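Betaine aldehyde dehydrogenase (Staphylococcus aureus subsp. aureus COL, PDB 4QTO) catalyses the NAD-dependent oxidation of betaine aldehyde to glycine betaine. Local coordinates at residues Pro285-Asp290 and Gly444-Lys449; Ala292-Ala297 and Asp327-Ala332; Ser317-Gln322 and Val420-Phe425; Gly375-Val380 and Val400-Asp405; Ile410-Val415 and Ala435-Tyr440. All coordinates share one frame; numbering follows the deposited sequence. Where two conformers were deposited one is given.

Interaction 1. Residues Pro285-Asp290 and Gly444-Lys449; sequences PNIIFD and GAVFSK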
# COMPACT_ATOMS: atom_id res chain seq x y z
N PRO A 285 -30.60 -2.08 -7.34
CA PRO A 285 -31.62 -2.25 -6.32
C PRO A 285 -31.62 -1.17 -5.25
O PRO A 285 -30.57 -0.74 -4.79
CB PRO A 285 -31.26 -3.60 -5.73
CG PRO A 285 -29.78 -3.67 -5.83
CD PRO A 285 -29.46 -2.99 -7.13
N ASN A 286 -32.82 -0.81 -4.78
CA ASN A 286 -33.00 0.12 -3.66
C ASN A 286 -33.82 -0.69 -2.66
O ASN A 286 -35.03 -0.89 -2.85
CB ASN A 286 -33.71 1.37 -4.14
CG ASN A 286 -33.80 2.42 -3.07
OD1 ASN A 286 -33.47 2.15 -1.90
ND2 ASN A 286 -34.25 3.61 -3.44
N ILE A 287 -33.17 -1.24 -1.64
CA ILE A 287 -33.77 -2.17 -0.71
C ILE A 287 -34.24 -1.42 0.55
O ILE A 287 -33.43 -0.85 1.27
CB ILE A 287 -32.76 -3.25 -0.31
CG1 ILE A 287 -32.27 -4.00 -1.56
CG2 ILE A 287 -33.34 -4.21 0.69
CD1 ILE A 287 -31.10 -4.92 -1.30
N ILE A 288 -35.54 -1.49 0.81
CA ILE A 288 -36.15 -0.76 1.91
C ILE A 288 -36.79 -1.72 2.91
O ILE A 288 -37.78 -2.40 2.60
CB ILE A 288 -37.17 0.23 1.35
CG1 ILE A 288 -36.53 1.16 0.31
CG2 ILE A 288 -37.84 1.01 2.48
CD1 ILE A 288 -37.54 1.98 -0.45
N PHE A 289 -36.22 -1.80 4.09
CA PHE A 289 -36.75 -2.64 5.17
C PHE A 289 -37.85 -1.94 5.95
O PHE A 289 -37.96 -0.70 5.93
CB PHE A 289 -35.63 -3.04 6.11
CG PHE A 289 -34.75 -4.13 5.56
CD1 PHE A 289 -35.10 -5.46 5.76
CD2 PHE A 289 -33.62 -3.85 4.84
CE1 PHE A 289 -34.32 -6.48 5.26
CE2 PHE A 289 -32.82 -4.86 4.34
CZ PHE A 289 -33.18 -6.20 4.55
N ASP A 290 -38.64 -2.73 6.68
CA ASP A 290 -39.74 -2.16 7.47
C ASP A 290 -39.27 -1.31 8.64
O ASP A 290 -40.07 -0.60 9.22
CB ASP A 290 -40.83 -3.20 7.81
CG ASP A 290 -40.41 -4.26 8.75
OD1 ASP A 290 -39.42 -4.09 9.50
OD2 ASP A 290 -41.14 -5.31 8.77
N GLY A 444 -26.19 -0.04 -5.52
CA GLY A 444 -27.48 -0.26 -4.87
C GLY A 444 -27.47 0.29 -3.47
O GLY A 444 -26.43 0.69 -2.97
N ALA A 445 -28.64 0.27 -2.83
CA ALA A 445 -28.77 0.82 -1.48
C ALA A 445 -29.55 -0.10 -0.57
O ALA A 445 -30.39 -0.91 -1.01
CB ALA A 445 -29.50 2.14 -1.52
N VAL A 446 -29.29 0.06 0.73
CA VAL A 446 -30.03 -0.61 1.77
C VAL A 446 -30.46 0.43 2.78
O VAL A 446 -29.61 1.17 3.31
CB VAL A 446 -29.20 -1.69 2.52
CG1 VAL A 446 -30.14 -2.42 3.48
CG2 VAL A 446 -28.53 -2.64 1.55
N PHE A 447 -31.77 0.52 3.04
CA PHE A 447 -32.34 1.44 4.02
C PHE A 447 -32.87 0.65 5.22
O PHE A 447 -33.78 -0.22 5.07
CB PHE A 447 -33.46 2.30 3.41
CG PHE A 447 -32.94 3.39 2.54
CD1 PHE A 447 -32.59 3.15 1.22
CD2 PHE A 447 -32.72 4.65 3.05
CE1 PHE A 447 -32.05 4.16 0.43
CE2 PHE A 447 -32.16 5.65 2.27
CZ PHE A 447 -31.82 5.42 0.97
N SER A 448 -32.30 0.94 6.38
CA SER A 448 -32.73 0.36 7.64
C SER A 448 -32.08 1.10 8.79
O SER A 448 -30.91 1.45 8.67
CB SER A 448 -32.25 -1.10 7.74
OG SER A 448 -32.58 -1.65 9.01
N LYS A 449 -32.81 1.33 9.88
CA LYS A 449 -32.21 1.95 11.06
C LYS A 449 -31.31 0.95 11.78
O LYS A 449 -30.53 1.35 12.63
CB LYS A 449 -33.27 2.51 12.01
CG LYS A 449 -33.96 3.73 11.43
CD LYS A 449 -35.11 4.31 12.24
CE LYS A 449 -36.38 3.47 12.14
NZ LYS A 449 -37.56 4.16 12.74
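Pro285-Ile288 and Gly444-Phe447 run side by side as parallel strands, their axes 4.7 Å apart and 5° from true alignment. Both are inner strands of the seven-stranded sheet of the aldehyde dehydrogenase catalytic domain, with 318-322 flanking 285-288 on its other side. Four backbone bonds tie them, alternating in direction: Ala445 N gives to Pro285 O, Ile287 N to Ala445 O, Phe447 N to Ile287 O, and beyond the strand end Phe289 N to Phe447 O. On the face with Asn286, Ala445, Ile288 and Phe447, the Asn286 amide is laid towards Phe447 because its CG is anti to the backbone N (chi1 -174°). Asn286 OD1 then lies 3.4 Å from Phe447 CE1, with amide and ring planes 44° apart. The other face carries Ile287 and Val446, whose branch tips barely meet: Ile287 CD1 is 4.5 Å from Val446 CG2. The closer apolar touch is made by Phe289, whose ring presents its edge, CE2, to Val446 CG1 at 3.7 Å. The four bonds satisfy the facing N-H and C=O groups; helix 294-306 packs on the Asn286 and Phe447 face, helix 451-460 on the Val446 and Phe289 side.

Interaction 2. Residues Ala292-Ala297 and Asp327-Ala332; sequences ADFELA and DKFEQA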
# COMPACT_ATOMS: atom_id res chain seq x y z
N ALA A 292 -36.67 0.91 8.15
CA ALA A 292 -36.08 2.09 7.58
C ALA A 292 -36.77 3.33 8.14
O ALA A 292 -37.94 3.27 8.60
CB ALA A 292 -36.28 2.09 6.10
N ASP A 293 -36.06 4.45 8.12
CA ASP A 293 -36.67 5.77 8.36
C ASP A 293 -37.56 5.92 7.12
O ASP A 293 -37.08 6.07 5.97
CB ASP A 293 -35.57 6.81 8.43
CG ASP A 293 -36.08 8.23 8.51
OD1 ASP A 293 -37.19 8.54 8.01
OD2 ASP A 293 -35.27 9.08 9.00
N PHE A 294 -38.88 5.84 7.32
CA PHE A 294 -39.80 5.77 6.20
C PHE A 294 -39.81 6.98 5.29
O PHE A 294 -39.71 6.84 4.06
CB PHE A 294 -41.23 5.44 6.71
CG PHE A 294 -42.21 5.26 5.61
CD1 PHE A 294 -42.29 4.07 4.92
CD2 PHE A 294 -43.00 6.32 5.22
CE1 PHE A 294 -43.20 3.91 3.87
CE2 PHE A 294 -43.93 6.16 4.20
CZ PHE A 294 -44.01 4.97 3.53
N GLU A 295 -39.89 8.18 5.87
CA GLU A 295 -39.88 9.37 5.02
C GLU A 295 -38.54 9.55 4.30
O GLU A 295 -38.51 10.04 3.18
CB GLU A 295 -40.35 10.61 5.74
CG GLU A 295 -41.87 10.56 6.08
CD GLU A 295 -42.86 10.41 4.88
OE1 GLU A 295 -44.06 10.07 5.14
OE2 GLU A 295 -42.52 10.61 3.68
N LEU A 296 -37.45 9.12 4.93
CA LEU A 296 -36.15 9.16 4.25
C LEU A 296 -36.17 8.21 3.04
O LEU A 296 -35.68 8.55 1.95
CB LEU A 296 -35.04 8.72 5.21
CG LEU A 296 -33.65 8.62 4.58
CD1 LEU A 296 -33.07 9.98 4.24
CD2 LEU A 296 -32.71 7.89 5.53
N ALA A 297 -36.73 7.00 3.23
CA ALA A 297 -36.76 5.99 2.19
C ALA A 297 -37.61 6.43 1.02
O ALA A 297 -37.26 6.15 -0.15
CB ALA A 297 -37.26 4.66 2.73
N ASP A 327 -47.52 -1.84 0.80
CA ASP A 327 -48.69 -1.03 0.46
C ASP A 327 -48.53 0.45 0.89
O ASP A 327 -48.81 1.36 0.13
CB ASP A 327 -49.95 -1.65 1.02
CG ASP A 327 -50.26 -2.98 0.38
OD1 ASP A 327 -49.82 -3.23 -0.77
OD2 ASP A 327 -51.03 -3.76 0.98
N LYS A 328 -48.06 0.67 2.12
CA LYS A 328 -47.80 2.01 2.66
C LYS A 328 -46.79 2.73 1.76
O LYS A 328 -46.95 3.91 1.40
CB LYS A 328 -47.21 1.84 4.07
CG LYS A 328 -46.84 3.11 4.81
CD LYS A 328 -46.08 2.82 6.08
CE LYS A 328 -45.76 4.11 6.81
NZ LYS A 328 -45.04 3.87 8.10
N PHE A 329 -45.72 2.02 1.42
CA PHE A 329 -44.67 2.58 0.58
C PHE A 329 -45.16 2.94 -0.84
O PHE A 329 -44.92 4.07 -1.32
CB PHE A 329 -43.48 1.65 0.48
CG PHE A 329 -42.42 2.17 -0.45
CD1 PHE A 329 -41.52 3.13 -0.02
CD2 PHE A 329 -42.39 1.74 -1.77
CE1 PHE A 329 -40.59 3.67 -0.90
CE2 PHE A 329 -41.44 2.25 -2.64
CZ PHE A 329 -40.54 3.20 -2.19
N GLU A 330 -45.86 2.02 -1.49
CA GLU A 330 -46.34 2.29 -2.84
C GLU A 330 -47.26 3.51 -2.85
O GLU A 330 -47.14 4.39 -3.70
CB GLU A 330 -47.08 1.09 -3.44
CG GLU A 330 -46.16 -0.05 -3.81
CD GLU A 330 -46.87 -1.29 -4.33
OE1 GLU A 330 -48.11 -1.27 -4.47
OE2 GLU A 330 -46.17 -2.28 -4.60
N GLN A 331 -48.17 3.58 -1.88
CA GLN A 331 -49.05 4.73 -1.83
C GLN A 331 -48.29 6.04 -1.65
O GLN A 331 -48.60 7.05 -2.31
CB GLN A 331 -50.10 4.56 -0.75
CG GLN A 331 -51.11 5.68 -0.89
CD GLN A 331 -51.76 5.62 -2.30
OE1 GLN A 331 -52.39 4.62 -2.62
NE2 GLN A 331 -51.53 6.65 -3.18
N ALA A 332 -47.32 6.05 -0.75
CA ALA A 332 -46.55 7.26 -0.48
C ALA A 332 -45.71 7.69 -1.70
O ALA A 332 -45.67 8.88 -2.04
CB ALA A 332 -45.66 7.07 0.72
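Lys328 reaches over the ring of Phe294, the side chain that carries most of this helix-to-helix contact. In the conformer considered here (a second was modelled) the lysine is extended throughout, which lays its aliphatic arm across one ring face. Lys328 CE sits 3.6 Å from the Phe294 ring centroid, almost straight above it, a CH-pi contact. Lys328 NZ follows at 4.2 Å from the same centroid, 17° off the normal, which makes a cation-pi pair; with two positions for this lysine it should be read as one of its options. Next comes Phe329, met at its backbone and CB rather than over its ring: Phe294 CE1 lies 3.8 Å from Phe329 CA. The Phe329 side chain reaches the sheet, touching Ile288, Ile319 and Val321, and its ring turns an edge to Ala297 O. One helical turn beyond Lys328, Ala332 offers its methyl to the Phe294 ring, CB to CZ 3.9 Å. With chi1 near 180° (-176°) that ring is thrown out toward helix 323-337. Phe294 is the first residue of helix 294-306, right after the N-cap Asp293, whose OD1 accepts from Leu296 N. No hydrogen bond joins these two segments: Phe294 is packed at its edge by Phe329 and the Ala332 methyl, and the lysine's charge probably lends some attraction over the face it covers, where Lys328 is itself exposed.

Interaction 3. Residues Ser317-Gln322 and Val420-Phe425; sequences SRILVQ and VTVEGF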
# COMPACT_ATOMS: atom_id res chain seq x y z
N SER A 317 -33.62 1.99 -10.18
CA SER A 317 -34.82 1.62 -10.88
C SER A 317 -35.55 0.41 -10.32
O SER A 317 -36.72 0.19 -10.67
CB SER A 317 -34.50 1.30 -12.34
OG SER A 317 -33.71 0.14 -12.45
N ARG A 318 -34.88 -0.39 -9.48
CA ARG A 318 -35.46 -1.61 -8.96
C ARG A 318 -35.69 -1.49 -7.46
O ARG A 318 -34.79 -1.78 -6.66
CB ARG A 318 -34.61 -2.82 -9.29
CG ARG A 318 -35.28 -4.12 -8.92
CD ARG A 318 -34.41 -5.32 -9.22
NE ARG A 318 -35.17 -6.54 -8.97
CZ ARG A 318 -34.72 -7.76 -9.26
NH1 ARG A 318 -33.51 -7.91 -9.77
NH2 ARG A 318 -35.49 -8.82 -9.05
N ILE A 319 -36.89 -1.09 -7.08
CA ILE A 319 -37.17 -0.92 -5.65
C ILE A 319 -37.63 -2.26 -5.09
O ILE A 319 -38.51 -2.93 -5.67
CB ILE A 319 -38.21 0.16 -5.37
CG1 ILE A 319 -37.70 1.53 -5.87
CG2 ILE A 319 -38.56 0.18 -3.88
CD1 ILE A 319 -38.73 2.61 -5.96
N LEU A 320 -37.01 -2.67 -4.00
CA LEU A 320 -37.33 -3.91 -3.28
C LEU A 320 -37.76 -3.47 -1.90
O LEU A 320 -36.95 -2.92 -1.14
CB LEU A 320 -36.15 -4.84 -3.21
CG LEU A 320 -35.70 -5.43 -4.52
CD1 LEU A 320 -34.32 -6.04 -4.49
CD2 LEU A 320 -36.70 -6.48 -4.92
N VAL A 321 -39.04 -3.65 -1.56
CA VAL A 321 -39.58 -3.13 -0.29
C VAL A 321 -40.18 -4.28 0.52
O VAL A 321 -40.82 -5.20 -0.01
CB VAL A 321 -40.62 -2.00 -0.54
CG1 VAL A 321 -41.79 -2.48 -1.36
CG2 VAL A 321 -41.09 -1.40 0.78
N GLN A 322 -39.94 -4.26 1.82
CA GLN A 322 -40.41 -5.34 2.66
C GLN A 322 -41.95 -5.46 2.57
O GLN A 322 -42.63 -4.44 2.63
CB GLN A 322 -39.87 -5.19 4.09
CG GLN A 322 -40.00 -6.46 4.88
CD GLN A 322 -38.99 -6.55 6.01
OE1 GLN A 322 -38.47 -5.55 6.53
NE2 GLN A 322 -38.63 -7.78 6.36
N VAL A 420 -39.48 3.38 -12.31
CA VAL A 420 -39.06 2.42 -11.28
C VAL A 420 -40.08 1.29 -11.22
O VAL A 420 -41.24 1.47 -11.56
CB VAL A 420 -38.94 3.05 -9.87
CG1 VAL A 420 -38.02 4.26 -9.91
CG2 VAL A 420 -40.29 3.46 -9.30
N THR A 421 -39.60 0.10 -10.84
CA THR A 421 -40.47 -1.04 -10.56
C THR A 421 -40.43 -1.25 -9.04
O THR A 421 -39.45 -0.86 -8.39
CB THR A 421 -40.00 -2.36 -11.23
OG1 THR A 421 -38.62 -2.62 -10.90
CG2 THR A 421 -40.15 -2.28 -12.72
N VAL A 422 -41.47 -1.85 -8.50
CA VAL A 422 -41.55 -2.14 -7.08
C VAL A 422 -41.87 -3.62 -6.89
O VAL A 422 -42.91 -4.10 -7.39
CB VAL A 422 -42.63 -1.28 -6.36
CG1 VAL A 422 -42.59 -1.53 -4.85
CG2 VAL A 422 -42.41 0.22 -6.62
N GLU A 423 -41.03 -4.32 -6.13
CA GLU A 423 -41.22 -5.72 -5.80
C GLU A 423 -41.19 -5.83 -4.30
O GLU A 423 -40.44 -5.09 -3.64
CB GLU A 423 -40.07 -6.59 -6.31
CG GLU A 423 -40.04 -6.84 -7.81
CD GLU A 423 -38.65 -7.27 -8.24
OE1 GLU A 423 -38.36 -8.48 -8.30
OE2 GLU A 423 -37.80 -6.36 -8.39
N GLY A 424 -41.93 -6.79 -3.77
CA GLY A 424 -41.90 -7.02 -2.33
C GLY A 424 -40.96 -8.16 -1.96
O GLY A 424 -40.67 -9.04 -2.80
N PHE A 425 -40.48 -8.15 -0.72
CA PHE A 425 -39.68 -9.26 -0.19
C PHE A 425 -40.12 -9.54 1.24
O PHE A 425 -40.53 -8.63 1.97
CB PHE A 425 -38.19 -9.03 -0.26
CG PHE A 425 -37.68 -7.92 0.62
CD1 PHE A 425 -37.38 -8.17 1.96
CD2 PHE A 425 -37.50 -6.64 0.12
CE1 PHE A 425 -36.91 -7.15 2.77
CE2 PHE A 425 -37.01 -5.63 0.92
CZ PHE A 425 -36.71 -5.89 2.25
O HOH W 1 -36.74 -1.88 -12.72
O HOH W 2 -38.59 -3.75 -8.48
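Arg318 and Glu423 fit as two flat plates laid edge to edge, guanidinium and carboxylate only 8° from coplanar. Arg318 grips side-on: NE meets Glu423 OE2 at 2.7 Å and NH2 meets Glu423 OE1 at 3.0 Å, each on a syn lone pair. Beside the plates, a water sits between the Thr421 hydroxyl and the carboxylate, giving to Ile319 O and Glu423 OE2 and accepting from Thr421 OG1. Leu320 CD2 nestles against the Glu423 stem, 3.6 Å from CB. These adjacent parallel strands in mid-sheet are tied by five backbone bonds, from Thr421 N-Ser317 O to Phe425 N-Val321 O; a beta-alpha-beta crossover through helix 294-306 joins 318-322 to 285-288. On the face under helix 323-337, Val321 CG1 abuts Val422 CG1, 3.7 Å away, while Ile319 CD1 leans the other way onto Val420 CG2. At the far end Phe425, its CG between backbone N and carbonyl carbon (chi1 66°), folds its ring over the neighbouring strand, covering Gln322 CA, 3.8 Å from the ring centroid, with Leu320 O at the ring edge.

Interaction 4. Residues Gly375-Val380 and Val400-Asp405; sequences GATIAV and VITNCD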
# COMPACT_ATOMS: atom_id res chain seq x y z
N GLY A 375 -48.08 -8.40 -17.54
CA GLY A 375 -48.98 -8.41 -16.40
C GLY A 375 -48.66 -7.44 -15.29
O GLY A 375 -49.26 -7.54 -14.22
N ALA A 376 -47.72 -6.52 -15.50
CA ALA A 376 -47.40 -5.54 -14.49
C ALA A 376 -48.36 -4.37 -14.61
O ALA A 376 -48.99 -4.17 -15.62
CB ALA A 376 -45.97 -5.04 -14.64
N THR A 377 -48.48 -3.60 -13.54
CA THR A 377 -49.37 -2.43 -13.50
C THR A 377 -48.61 -1.12 -13.62
O THR A 377 -47.66 -0.94 -12.89
CB THR A 377 -50.12 -2.43 -12.15
OG1 THR A 377 -51.07 -3.52 -12.15
CG2 THR A 377 -50.85 -1.15 -11.93
N ILE A 378 -49.03 -0.22 -14.53
CA ILE A 378 -48.43 1.11 -14.61
C ILE A 378 -49.24 1.90 -13.59
O ILE A 378 -50.39 2.33 -13.88
CB ILE A 378 -48.56 1.74 -16.01
CG1 ILE A 378 -48.01 0.82 -17.09
CG2 ILE A 378 -47.85 3.09 -16.04
CD1 ILE A 378 -46.59 0.41 -16.93
N ALA A 379 -48.71 2.05 -12.39
CA ALA A 379 -49.44 2.68 -11.31
C ALA A 379 -49.62 4.18 -11.46
O ALA A 379 -50.63 4.74 -10.98
CB ALA A 379 -48.80 2.35 -9.98
N VAL A 380 -48.67 4.83 -12.09
CA VAL A 380 -48.72 6.26 -12.35
C VAL A 380 -47.73 6.55 -13.48
O VAL A 380 -46.73 5.84 -13.62
CB VAL A 380 -48.42 7.09 -11.08
CG1 VAL A 380 -47.00 6.86 -10.59
CG2 VAL A 380 -48.66 8.57 -11.32
N VAL A 400 -44.22 4.76 -12.07
CA VAL A 400 -44.04 3.69 -11.07
C VAL A 400 -44.79 2.46 -11.61
O VAL A 400 -45.97 2.54 -11.97
CB VAL A 400 -44.62 4.04 -9.69
CG1 VAL A 400 -44.40 2.88 -8.72
CG2 VAL A 400 -44.01 5.33 -9.16
N ILE A 401 -44.07 1.34 -11.67
CA ILE A 401 -44.63 0.07 -12.12
C ILE A 401 -44.71 -0.88 -10.91
O ILE A 401 -43.72 -1.12 -10.24
CB ILE A 401 -43.79 -0.53 -13.26
CG1 ILE A 401 -43.79 0.45 -14.45
CG2 ILE A 401 -44.35 -1.88 -13.69
CD1 ILE A 401 -42.99 0.02 -15.67
N THR A 402 -45.90 -1.42 -10.67
CA THR A 402 -46.17 -2.30 -9.55
C THR A 402 -46.67 -3.68 -10.00
O THR A 402 -46.86 -3.93 -11.19
CB THR A 402 -47.22 -1.68 -8.61
OG1 THR A 402 -48.43 -1.44 -9.33
CG2 THR A 402 -46.73 -0.37 -8.02
N ASN A 403 -46.87 -4.58 -9.03
CA ASN A 403 -47.40 -5.92 -9.35
C ASN A 403 -46.47 -6.62 -10.37
O ASN A 403 -46.93 -7.18 -11.38
CB ASN A 403 -48.84 -5.87 -9.85
CG ASN A 403 -49.55 -7.21 -9.76
OD1 ASN A 403 -49.21 -8.05 -8.93
ND2 ASN A 403 -50.58 -7.41 -10.60
N CYS A 404 -45.17 -6.52 -10.13
CA CYS A 404 -44.19 -7.15 -11.01
C CYS A 404 -43.31 -8.15 -10.24
O CYS A 404 -43.41 -8.26 -9.01
CB CYS A 404 -43.42 -6.16 -11.94
SG CYS A 404 -42.95 -4.48 -11.51
N ASP A 405 -42.56 -8.96 -10.97
CA ASP A 405 -41.72 -9.96 -10.36
C ASP A 405 -40.47 -10.16 -11.18
O ASP A 405 -40.37 -9.73 -12.31
CB ASP A 405 -42.46 -11.26 -10.15
CG ASP A 405 -42.72 -11.98 -11.42
OD1 ASP A 405 -41.81 -12.69 -11.88
OD2 ASP A 405 -43.89 -11.94 -11.89
O HOH W 3 -50.81 -6.04 -12.61
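The flat groups joining Thr377 and Thr402 are peptide units, with no aromatic ring between the segments: Thr402 N approaches Thr377 O in the carbonyl plane, whereas Thr377 N meets Thr402 O tilted 30° from its plane. Both bonds are 2.9 Å, and they make this a hydrogen-bonded antiparallel pair at the margin of the seven-stranded sheet, where strand 377-380 is outermost in the chain. A classic beta bulge follows. Ala379 and Val380 both face Val400, so Ala379 N gives to Val400 O while Val400 N gives to Val380 O. On one face of the sheet Ile378 and Ile401 lie alongside each other, pointing the same way, with Ile378 CD1 3.7 Å from Ile401 CG1; helix 358-373 covers them with Lys372, Met368 and Ala371. Ala376 adds its methyl to Ile401 CG2. The opposite face holds Thr377, Thr402, Val380 and Val400, and helix 323-337 packs there through Val337 and Glu330. Val380 CG1, placed between its backbone N and carbonyl carbon (chi1 64°), comes within 3.7 Å of Val400 CG2. Gly375 closes the preceding helix in a Schellman motif, its positive phi turning the chain toward the strand. A water takes up the corner, donating to Gly375 O at 2.7 Å and hydrogen-bonded to the Thr377 hydroxyl, whose OG1 is 4.0 Å from Asn403 CB.

Interaction 5. Residues Ile410-Val415 and Ala435-Tyr440; sequences IVQEEV and ANDSIY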
# COMPACT_ATOMS: atom_id res chain seq x y z
N ILE A 410 -39.36 -6.17 -17.70
CA ILE A 410 -39.35 -4.80 -17.16
C ILE A 410 -38.50 -4.73 -15.90
O ILE A 410 -37.97 -3.67 -15.59
CB ILE A 410 -40.78 -4.24 -16.95
CG1 ILE A 410 -40.79 -2.72 -16.67
CG2 ILE A 410 -41.53 -4.99 -15.86
CD1 ILE A 410 -40.42 -1.83 -17.82
N VAL A 411 -38.38 -5.84 -15.18
CA VAL A 411 -37.57 -5.89 -13.96
C VAL A 411 -36.13 -6.22 -14.32
O VAL A 411 -35.21 -5.63 -13.75
CB VAL A 411 -38.12 -6.92 -12.94
CG1 VAL A 411 -37.13 -7.11 -11.79
CG2 VAL A 411 -39.47 -6.45 -12.43
N GLN A 412 -35.91 -7.12 -15.27
CA GLN A 412 -34.56 -7.54 -15.62
C GLN A 412 -33.76 -6.58 -16.49
O GLN A 412 -32.55 -6.46 -16.33
CB GLN A 412 -34.59 -8.90 -16.29
CG GLN A 412 -34.99 -10.03 -15.36
CD GLN A 412 -33.96 -10.28 -14.27
OE1 GLN A 412 -32.76 -10.30 -14.56
NE2 GLN A 412 -34.42 -10.51 -13.05
N GLU A 413 -34.44 -5.85 -17.36
CA GLU A 413 -33.77 -4.97 -18.31
C GLU A 413 -33.69 -3.50 -17.92
O GLU A 413 -34.62 -2.94 -17.32
CB GLU A 413 -34.45 -5.13 -19.69
CG GLU A 413 -34.44 -6.57 -20.15
CD GLU A 413 -35.16 -6.80 -21.48
OE1 GLU A 413 -35.41 -5.82 -22.22
OE2 GLU A 413 -35.46 -7.96 -21.77
N GLU A 414 -32.58 -2.87 -18.27
CA GLU A 414 -32.35 -1.45 -17.96
C GLU A 414 -33.10 -0.56 -18.94
O GLU A 414 -32.77 -0.51 -20.13
CB GLU A 414 -30.85 -1.12 -18.01
CG GLU A 414 -30.47 0.33 -17.65
CD GLU A 414 -29.00 0.71 -17.95
OE1 GLU A 414 -28.57 0.52 -19.10
OE2 GLU A 414 -28.34 1.28 -17.05
N VAL A 415 -34.06 0.18 -18.43
CA VAL A 415 -34.86 1.11 -19.25
C VAL A 415 -34.13 2.45 -19.41
O VAL A 415 -34.24 3.10 -20.47
CB VAL A 415 -36.24 1.30 -18.57
CG1 VAL A 415 -37.09 2.31 -19.29
CG2 VAL A 415 -36.99 -0.04 -18.46
N ALA A 435 -32.27 -9.03 -5.16
CA ALA A 435 -31.36 -7.98 -5.59
C ALA A 435 -30.23 -8.51 -6.48
O ALA A 435 -29.85 -7.83 -7.44
CB ALA A 435 -30.78 -7.26 -4.38
N ASN A 436 -29.75 -9.72 -6.16
CA ASN A 436 -28.68 -10.35 -6.92
C ASN A 436 -29.17 -11.09 -8.16
O ASN A 436 -28.34 -11.53 -8.98
CB ASN A 436 -27.87 -11.29 -6.02
CG ASN A 436 -26.92 -10.56 -5.11
OD1 ASN A 436 -26.46 -9.44 -5.42
ND2 ASN A 436 -26.57 -11.20 -4.02
N ASP A 437 -30.49 -11.16 -8.34
CA ASP A 437 -31.07 -11.86 -9.49
C ASP A 437 -31.23 -10.91 -10.68
O ASP A 437 -32.35 -10.46 -11.00
CB ASP A 437 -32.43 -12.45 -9.12
CG ASP A 437 -33.00 -13.33 -10.23
OD1 ASP A 437 -32.21 -13.79 -11.07
OD2 ASP A 437 -34.25 -13.56 -10.27
N SER A 438 -30.09 -10.52 -11.26
CA SER A 438 -30.07 -9.73 -12.49
C SER A 438 -28.72 -10.00 -13.11
O SER A 438 -27.83 -10.61 -12.47
CB SER A 438 -30.26 -8.19 -12.32
OG SER A 438 -29.06 -7.49 -12.10
N ILE A 439 -28.55 -9.56 -14.34
CA ILE A 439 -27.26 -9.75 -14.99
C ILE A 439 -26.29 -8.65 -14.62
O ILE A 439 -25.11 -8.75 -14.99
CB ILE A 439 -27.40 -9.76 -16.54
CG1 ILE A 439 -27.90 -8.41 -17.08
CG2 ILE A 439 -28.33 -10.88 -17.00
CD1 ILE A 439 -27.83 -8.28 -18.60
N TYR A 440 -26.75 -7.63 -13.90
CA TYR A 440 -25.98 -6.45 -13.62
C TYR A 440 -25.33 -6.47 -12.24
O TYR A 440 -25.50 -7.42 -11.47
CB TYR A 440 -26.87 -5.22 -13.78
CG TYR A 440 -27.26 -4.94 -15.24
CD1 TYR A 440 -26.33 -4.42 -16.12
CD2 TYR A 440 -28.53 -5.13 -15.68
CE1 TYR A 440 -26.64 -4.11 -17.43
CE2 TYR A 440 -28.87 -4.82 -17.00
CZ TYR A 440 -27.92 -4.32 -17.86
OH TYR A 440 -28.18 -3.97 -19.17
O HOH W 4 -31.03 -8.60 -15.41
O HOH W 5 -30.72 -4.27 -20.10
O HOH W 6 -27.09 -1.77 -19.94
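Two helix ends meet here: Gln412, at the close of helix 409-412, reaches across to the turn Asp437-Tyr440 that follows helix 428-436. The Gln412 chain, bent at chi2 (-66°), brings its amide alongside that turn. Gln412 NE2 gives to Asp437 O at 2.9 Å, a fairly straight bond with the acceptor in the plane of the amide, and it also bonds Thr406 O. Asp437 O also accepts from Arg318 NH1, and the Asp437 carboxylate is bonded by Thr406 OG1. Gln412 OE1 lies 3.4 Å from Ser438 CA and accepts from a water that also gives to Gln412 O and accepts from Ile439 N, stitching the two segments together. Asp437 is the centre of an inverse gamma turn, and Ser438 OG accepts from Tyr440 N at 2.9 Å, an ST turn. Tyr440 sets its ring edge toward Gln412 O. Its OH reaches Glu414 through two waters, one giving to OH and accepting from Glu414 N, the other accepting from OH and giving to Glu414 OE1. Glu414 OE2 accepts from Gly282 N. A bound PEG lies about 4 Å from the Glu414 side chain, and Lys484 of the sodium site bonds Ser438 O. Glu413, Glu414 and Val415 begin the family's Glu-Glu-Val-Phe-Gly-Pro motif, whose second Glu, here Glu414, in related enzymes binds the nicotinamide ribose of NAD; the same role is probable here.

How the interactions relate
Interactions 1, 3 and 4 are alternate pairings in one sheet, linked by the two pairings between them. Strands 285-288 and 318-322 join interaction 1 to interaction 3, with Ile288 N 2.8 Å from Leu320 O; strands 419-425 and 399-402 join interaction 3 to interaction 4, with Val420 O 2.8 Å from Ile401 N. Interactions 1 and 4 do not touch, their centres about 20 Å apart. Interaction 2 lies on one face of the sheet, where Phe329 CE1 comes 3.5 Å from Ile288 CD1. Interaction 5 lies toward the other, Val411 CG1 packing 3.5 Å from Glu423 OE2. It comes closer to the active-site PEG than interaction 3: about 4 Å from the Glu414 side chain, against about 11 Å from that of Ser317.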